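Endoglucanase (Clostridium thermocellum, PDB 2C4X) probably serves as the glucan-binding end of a cellulosomal cellulase, its PKD domain preceding a CBM44 module that recognises beta-glucan chains, including xyloglucan. Local coordinates at residues A12-F16 with V28-S32; Q182-H188 with P228-Q234. The protein carries 1 engineered substitution. Residue numbers count along the deposited sequence, not the author numbering.

Contact 1: residues A12-F16 with V28-S32; sequences AIFTF and VFNAS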
loop_
_atom_site.group_PDB
_atom_site.type_symbol
_atom_site.label_atom_id
_atom_site.label_comp_id
_atom_site.label_asym_id
_atom_site.label_seq_id
_atom_site.Cartn_x
_atom_site.Cartn_y
_atom_site.Cartn_z
ATOM N N ALA A 12 -12.676 -29.069 -0.988
ATOM C CA ALA A 12 -13.084 -27.736 -0.586
ATOM C C ALA A 12 -12.247 -26.694 -1.327
ATOM O O ALA A 12 -11.009 -26.766 -1.377
ATOM C CB ALA A 12 -12.935 -27.566 0.919
ATOM N N ILE A 13 -12.929 -25.729 -1.921
ATOM C CA ILE A 13 -12.248 -24.642 -2.625
ATOM C C ILE A 13 -13.238 -23.496 -2.749
ATOM O O ILE A 13 -14.449 -23.716 -2.829
ATOM C CB ILE A 13 -11.740 -25.071 -4.039
ATOM C CG1 ILE A 13 -10.773 -24.014 -4.609
ATOM C CG2 ILE A 13 -12.925 -25.326 -4.978
ATOM C CD1 ILE A 13 -9.957 -24.459 -5.814
ATOM N N PHE A 14 -12.720 -22.276 -2.742
ATOM C CA PHE A 14 -13.552 -21.125 -3.041
ATOM C C PHE A 14 -12.767 -20.013 -3.693
ATOM O O PHE A 14 -11.540 -19.967 -3.590
ATOM C CB PHE A 14 -14.293 -20.622 -1.787
ATOM C CG PHE A 14 -13.401 -19.975 -0.756
ATOM C CD1 PHE A 14 -12.845 -20.730 0.278
ATOM C CD2 PHE A 14 -13.140 -18.607 -0.804
ATOM C CE1 PHE A 14 -12.027 -20.128 1.246
ATOM C CE2 PHE A 14 -12.320 -17.999 0.149
ATOM C CZ PHE A 14 -11.765 -18.757 1.174
ATOM N N THR A 15 -13.500 -19.140 -4.389
ATOM C CA THR A 15 -12.991 -17.864 -4.868
ATOM C C THR A 15 -13.896 -16.760 -4.291
ATOM O O THR A 15 -14.947 -17.051 -3.706
ATOM C CB THR A 15 -12.986 -17.779 -6.415
ATOM O OG1 THR A 15 -14.325 -17.915 -6.903
ATOM C CG2 THR A 15 -12.114 -18.873 -7.030
ATOM N N PHE A 16 -13.487 -15.501 -4.436
ATOM C CA PHE A 16 -14.331 -14.393 -3.994
ATOM C C PHE A 16 -14.229 -13.214 -4.950
ATOM O O PHE A 16 -13.267 -13.093 -5.705
ATOM C CB PHE A 16 -14.033 -13.966 -2.540
ATOM C CG PHE A 16 -12.596 -13.589 -2.294
ATOM C CD1 PHE A 16 -12.115 -12.321 -2.644
ATOM C CD2 PHE A 16 -11.724 -14.498 -1.709
ATOM C CE1 PHE A 16 -10.789 -11.974 -2.425
ATOM C CE2 PHE A 16 -10.379 -14.163 -1.491
ATOM C CZ PHE A 16 -9.916 -12.892 -1.849
ATOM N N VAL A 28 -18.777 -11.568 -2.487
ATOM C CA VAL A 28 -19.438 -12.838 -2.722
ATOM C C VAL A 28 -18.392 -13.939 -2.696
ATOM O O VAL A 28 -17.483 -13.949 -3.520
ATOM C CB VAL A 28 -20.231 -12.864 -4.052
ATOM C CG1 VAL A 28 -20.816 -14.262 -4.295
ATOM C CG2 VAL A 28 -21.333 -11.812 -4.038
ATOM N N PHE A 29 -18.516 -14.853 -1.738
ATOM C CA PHE A 29 -17.650 -16.025 -1.683
ATOM C C PHE A 29 -18.338 -17.153 -2.424
ATOM O O PHE A 29 -19.522 -17.426 -2.206
ATOM C CB PHE A 29 -17.357 -16.426 -0.227
ATOM C CG PHE A 29 -16.547 -15.404 0.527
ATOM C CD1 PHE A 29 -17.177 -14.379 1.236
ATOM C CD2 PHE A 29 -15.156 -15.463 0.521
ATOM C CE1 PHE A 29 -16.424 -13.433 1.952
ATOM C CE2 PHE A 29 -14.390 -14.519 1.211
ATOM C CZ PHE A 29 -15.024 -13.501 1.932
ATOM N N ASN A 30 -17.592 -17.806 -3.303
ATOM C CA ASN A 30 -18.168 -18.800 -4.190
ATOM C C ASN A 30 -17.416 -20.124 -4.077
ATOM O O ASN A 30 -16.317 -20.271 -4.601
ATOM C CB ASN A 30 -18.157 -18.260 -5.627
ATOM C CG ASN A 30 -18.912 -19.143 -6.594
ATOM O OD1 ASN A 30 -18.947 -20.361 -6.447
ATOM N ND2 ASN A 30 -19.523 -18.527 -7.600
ATOM N N ALA A 31 -18.017 -21.080 -3.377
ATOM C CA ALA A 31 -17.423 -22.406 -3.189
ATOM C C ALA A 31 -17.955 -23.443 -4.183
ATOM O O ALA A 31 -17.888 -24.647 -3.921
ATOM C CB ALA A 31 -17.665 -22.880 -1.758
ATOM N N SER A 32 -18.474 -22.986 -5.318
ATOM C CA SER A 32 -19.198 -23.866 -6.240
ATOM C C SER A 32 -18.334 -24.925 -6.939
ATOM O O SER A 32 -18.870 -25.899 -7.468
ATOM C CB SER A 32 -19.996 -23.055 -7.263
ATOM O OG SER A 32 -19.127 -22.437 -8.190
#

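Contact 2: residues Q182-H188 with P228-Q234; sequences QPYIMPH and PQQMGIQ. With EDO (1,2-ethanediol), chain F.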
loop_
_atom_site.group_PDB
_atom_site.type_symbol
_atom_site.label_atom_id
_atom_site.label_comp_id
_atom_site.label_asym_id
_atom_site.label_seq_id
_atom_site.Cartn_x
_atom_site.Cartn_y
_atom_site.Cartn_z
ATOM N N GLN A 182 13.227 9.176 -6.938
ATOM C CA GLN A 182 13.551 8.184 -5.917
ATOM C C GLN A 182 13.126 8.553 -4.500
ATOM O O GLN A 182 13.615 9.544 -3.943
ATOM C CB GLN A 182 15.041 7.795 -5.956
ATOM C CG GLN A 182 16.045 8.902 -5.670
ATOM C CD GLN A 182 17.475 8.441 -5.880
ATOM O OE1 GLN A 182 17.771 7.246 -5.790
ATOM N NE2 GLN A 182 18.375 9.385 -6.163
ATOM N N PRO A 183 12.238 7.731 -3.902
ATOM C CA PRO A 183 12.018 7.831 -2.464
ATOM C C PRO A 183 13.327 7.455 -1.781
ATOM O O PRO A 183 14.051 6.584 -2.282
ATOM C CB PRO A 183 10.975 6.750 -2.179
ATOM C CG PRO A 183 10.393 6.403 -3.506
ATOM C CD PRO A 183 11.448 6.642 -4.510
ATOM N N TYR A 184 13.631 8.114 -0.670
ATOM C CA TYR A 184 14.844 7.824 0.056
ATOM C C TYR A 184 14.655 7.962 1.546
ATOM O O TYR A 184 13.738 8.639 2.027
ATOM C CB TYR A 184 15.999 8.728 -0.405
ATOM C CG TYR A 184 15.846 10.185 -0.009
ATOM C CD1 TYR A 184 16.334 10.660 1.221
ATOM C CD2 TYR A 184 15.252 11.096 -0.883
ATOM C CE1 TYR A 184 16.208 11.998 1.578
ATOM C CE2 TYR A 184 15.118 12.434 -0.538
ATOM C CZ TYR A 184 15.592 12.880 0.687
ATOM O OH TYR A 184 15.457 14.218 0.995
ATOM N N ILE A 185 15.532 7.288 2.271
ATOM C CA ILE A 185 15.706 7.537 3.693
ATOM C C ILE A 185 17.198 7.630 3.979
ATOM O O ILE A 185 17.996 6.774 3.558
ATOM C CB ILE A 185 14.989 6.506 4.595
ATOM C CG1 ILE A 185 15.018 6.994 6.055
ATOM C CG2 ILE A 185 15.604 5.105 4.441
ATOM C CD1 ILE A 185 13.943 6.449 6.919
HETATM N N MSE A 186 17.569 8.699 4.669
HETATM C CA MSE A 186 18.950 9.044 4.881
HETATM C C MSE A 186 19.236 9.230 6.374
HETATM O O MSE A 186 19.115 10.343 6.893
HETATM C CB MSE A 186 19.282 10.314 4.081
HETATM C CG MSE A 186 20.725 10.759 4.174
HETATM SE SE MSE A 186 21.176 12.201 2.913
HETATM C CE MSE A 186 19.733 13.404 3.350
ATOM N N PRO A 187 19.569 8.129 7.082
ATOM C CA PRO A 187 20.106 8.255 8.439
ATOM C C PRO A 187 21.475 8.928 8.424
ATOM O O PRO A 187 22.252 8.757 7.474
ATOM C CB PRO A 187 20.239 6.805 8.919
ATOM C CG PRO A 187 19.445 5.990 7.956
ATOM C CD PRO A 187 19.452 6.719 6.669
ATOM N N HIS A 188 21.755 9.703 9.464
ATOM C CA HIS A 188 23.018 10.413 9.587
ATOM C C HIS A 188 23.285 10.616 11.069
ATOM O O HIS A 188 22.340 10.628 11.870
ATOM C CB HIS A 188 22.955 11.771 8.855
ATOM C CG HIS A 188 21.832 12.659 9.317
ATOM N ND1 HIS A 188 21.994 13.611 10.300
ATOM C CD2 HIS A 188 20.531 12.725 8.945
ATOM C CE1 HIS A 188 20.841 14.222 10.516
ATOM N NE2 HIS A 188 19.936 13.699 9.710
ATOM N N PRO A 228 19.424 10.370 13.742
ATOM C CA PRO A 228 18.343 11.110 13.100
ATOM C C PRO A 228 18.247 10.726 11.620
ATOM O O PRO A 228 19.243 10.281 11.027
ATOM C CB PRO A 228 18.746 12.578 13.286
ATOM C CG PRO A 228 20.197 12.560 13.610
ATOM C CD PRO A 228 20.437 11.269 14.328
ATOM N N GLN A 229 17.050 10.858 11.048
ATOM C CA GLN A 229 16.783 10.405 9.683
ATOM C C GLN A 229 16.113 11.485 8.855
ATOM O O GLN A 229 15.219 12.194 9.345
ATOM C CB GLN A 229 15.868 9.177 9.706
ATOM C CG GLN A 229 16.376 8.016 10.533
ATOM C CD GLN A 229 15.302 6.971 10.811
ATOM O OE1 GLN A 229 14.107 7.220 10.627
ATOM N NE2 GLN A 229 15.723 5.804 11.275
ATOM N N GLN A 230 16.543 11.623 7.605
ATOM C CA GLN A 230 15.788 12.402 6.632
ATOM C C GLN A 230 15.105 11.439 5.672
ATOM O O GLN A 230 15.768 10.598 5.063
ATOM C CB GLN A 230 16.694 13.367 5.871
ATOM C CG GLN A 230 15.946 14.269 4.899
ATOM C CD GLN A 230 16.873 15.208 4.167
ATOM O OE1 GLN A 230 16.942 15.188 2.936
ATOM N NE2 GLN A 230 17.602 16.036 4.918
HETATM N N MSE A 231 13.782 11.545 5.558
HETATM C CA MSE A 231 13.024 10.773 4.580
HETATM C C MSE A 231 12.467 11.721 3.519
HETATM O O MSE A 231 12.056 12.836 3.829
HETATM C CB MSE A 231 11.891 10.021 5.280
HETATM C CG MSE A 231 11.033 9.120 4.393
HETATM SE SE MSE A 231 9.530 8.297 5.418
HETATM C CE MSE A 231 8.363 9.815 5.496
ATOM N N GLY A 232 12.455 11.299 2.266
ATOM C CA GLY A 232 11.829 12.134 1.252
ATOM C C GLY A 232 11.747 11.524 -0.125
ATOM O O GLY A 232 11.909 10.321 -0.301
ATOM N N ILE A 233 11.458 12.375 -1.098
ATOM C CA ILE A 233 11.503 11.996 -2.490
ATOM C C ILE A 233 12.427 12.970 -3.206
ATOM O O ILE A 233 12.324 14.191 -3.024
ATOM C CB ILE A 233 10.091 11.978 -3.129
ATOM C CG1 ILE A 233 9.186 11.000 -2.376
ATOM C CG2 ILE A 233 10.175 11.603 -4.616
ATOM C CD1 ILE A 233 7.730 11.306 -2.522
ATOM N N GLN A 234 13.342 12.412 -3.990
ATOM C CA GLN A 234 14.262 13.200 -4.795
ATOM C C GLN A 234 13.936 13.021 -6.279
ATOM O O GLN A 234 13.671 11.905 -6.739
ATOM C CB GLN A 234 15.707 12.785 -4.526
ATOM C CG GLN A 234 16.737 13.702 -5.159
ATOM C CD GLN A 234 18.164 13.262 -4.905
ATOM O OE1 GLN A 234 18.643 12.302 -5.500
ATOM N NE2 GLN A 234 18.861 13.988 -4.037
HETATM C C1 EDO F . 19.505 15.721 -0.701
HETATM O O1 EDO F . 18.499 15.777 0.315
HETATM C C2 EDO F . 20.281 14.417 -0.584
HETATM O O2 EDO F . 21.006 14.189 -1.800
#

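Contact 1: residues A12-F16 with V28-S32
This antiparallel beta-hairpin belongs to the PKD domain, an Ig-like beta-sandwich. T15 and N30 form a hydrogen-bonded pair: T15 N donates to N30 O at 3.0 Å, and N30 N donates to T15 O at 2.8 Å; V28 bonds on to S17. F16 and F29 face each other as a non-hydrogen-bonded pair, so their peptide groups turn outward: F29 bonds to I61 on the next strand. Beyond the pair the chains stay close through CA-H...O contacts, F14 CA lying 3.3 Å from N30 O and A31 CA 3.3 Å from I13 O, while I13 N is satisfied by the hydroxyl of S34. F14, F16 and F29 form an aromatic cluster, their flat rings packing together, with F14 CE2 3.8 Å from F29 CD2; F14 also meets W46 and F87 edge-to-face. Small A31 fits tightly beside F14. The short amide of N30 suits an Asx turn: N30 OD1 accepts from S32 N at 2.9 Å and from S32 OG at 2.7 Å.

Contact 2: residues Q182-H188 with P228-Q234
Six consecutive pairs, from Q182–Q234 to P187–Q229, join two antiparallel strands of the CBM44 beta-sandwich. P183 and P187 occupy non-hydrogen-bonded positions, where a missing N-H costs this pairing nothing; with I185, M231 (selenomethionine here) and I233 they line the face toward the other sheet. On the opposite face, chi1 near +60° (p) carries the side chains of Q182 and Y184 across to the partner strand; H188, just past the strand, shares this rotamer, bringing its CE1 3.6 Å from P228 CG. The Y184 ring lies over G232, whose CA is 4.0 Å from the ring centroid; a CB there would clash with Y184 OH. That hydroxyl donates to Q230 OE1 at 2.6 Å, which the extended t,t side chain of Q230 holds in reach while its NE2 bonds to D155. Q182 NE2 donates to Q234 OE1 at 3.0 Å, while Q182 OE1 hydrogen-bonds with the hydroxyl of S199. W197 stacks on Y184, and W192 on H188. A surface of aromatic rings and amides is consistent with glucan binding.

How the contacts relate
From the N terminus, the chain first passes the calcium ligands N7 and Q8, then enters contact 1, which closes a short loop of 11 residues and puts strand 15-17 at the edge of the three-stranded PKD sheet. It then completes the PKD sandwich and crosses into the CBM44 module. There contact 2 closes a longer loop of 39 residues holding strands 198-203 and 211-218, one in each sheet of the sandwich, and pairs 178-187 with 229-238 inside a five-stranded sheet. The contacts stand in series, neither nested nor crossed. Their centres are 44 Å apart, their nearest atoms about 28 Å, so each lies within its own domain, and they do not touch.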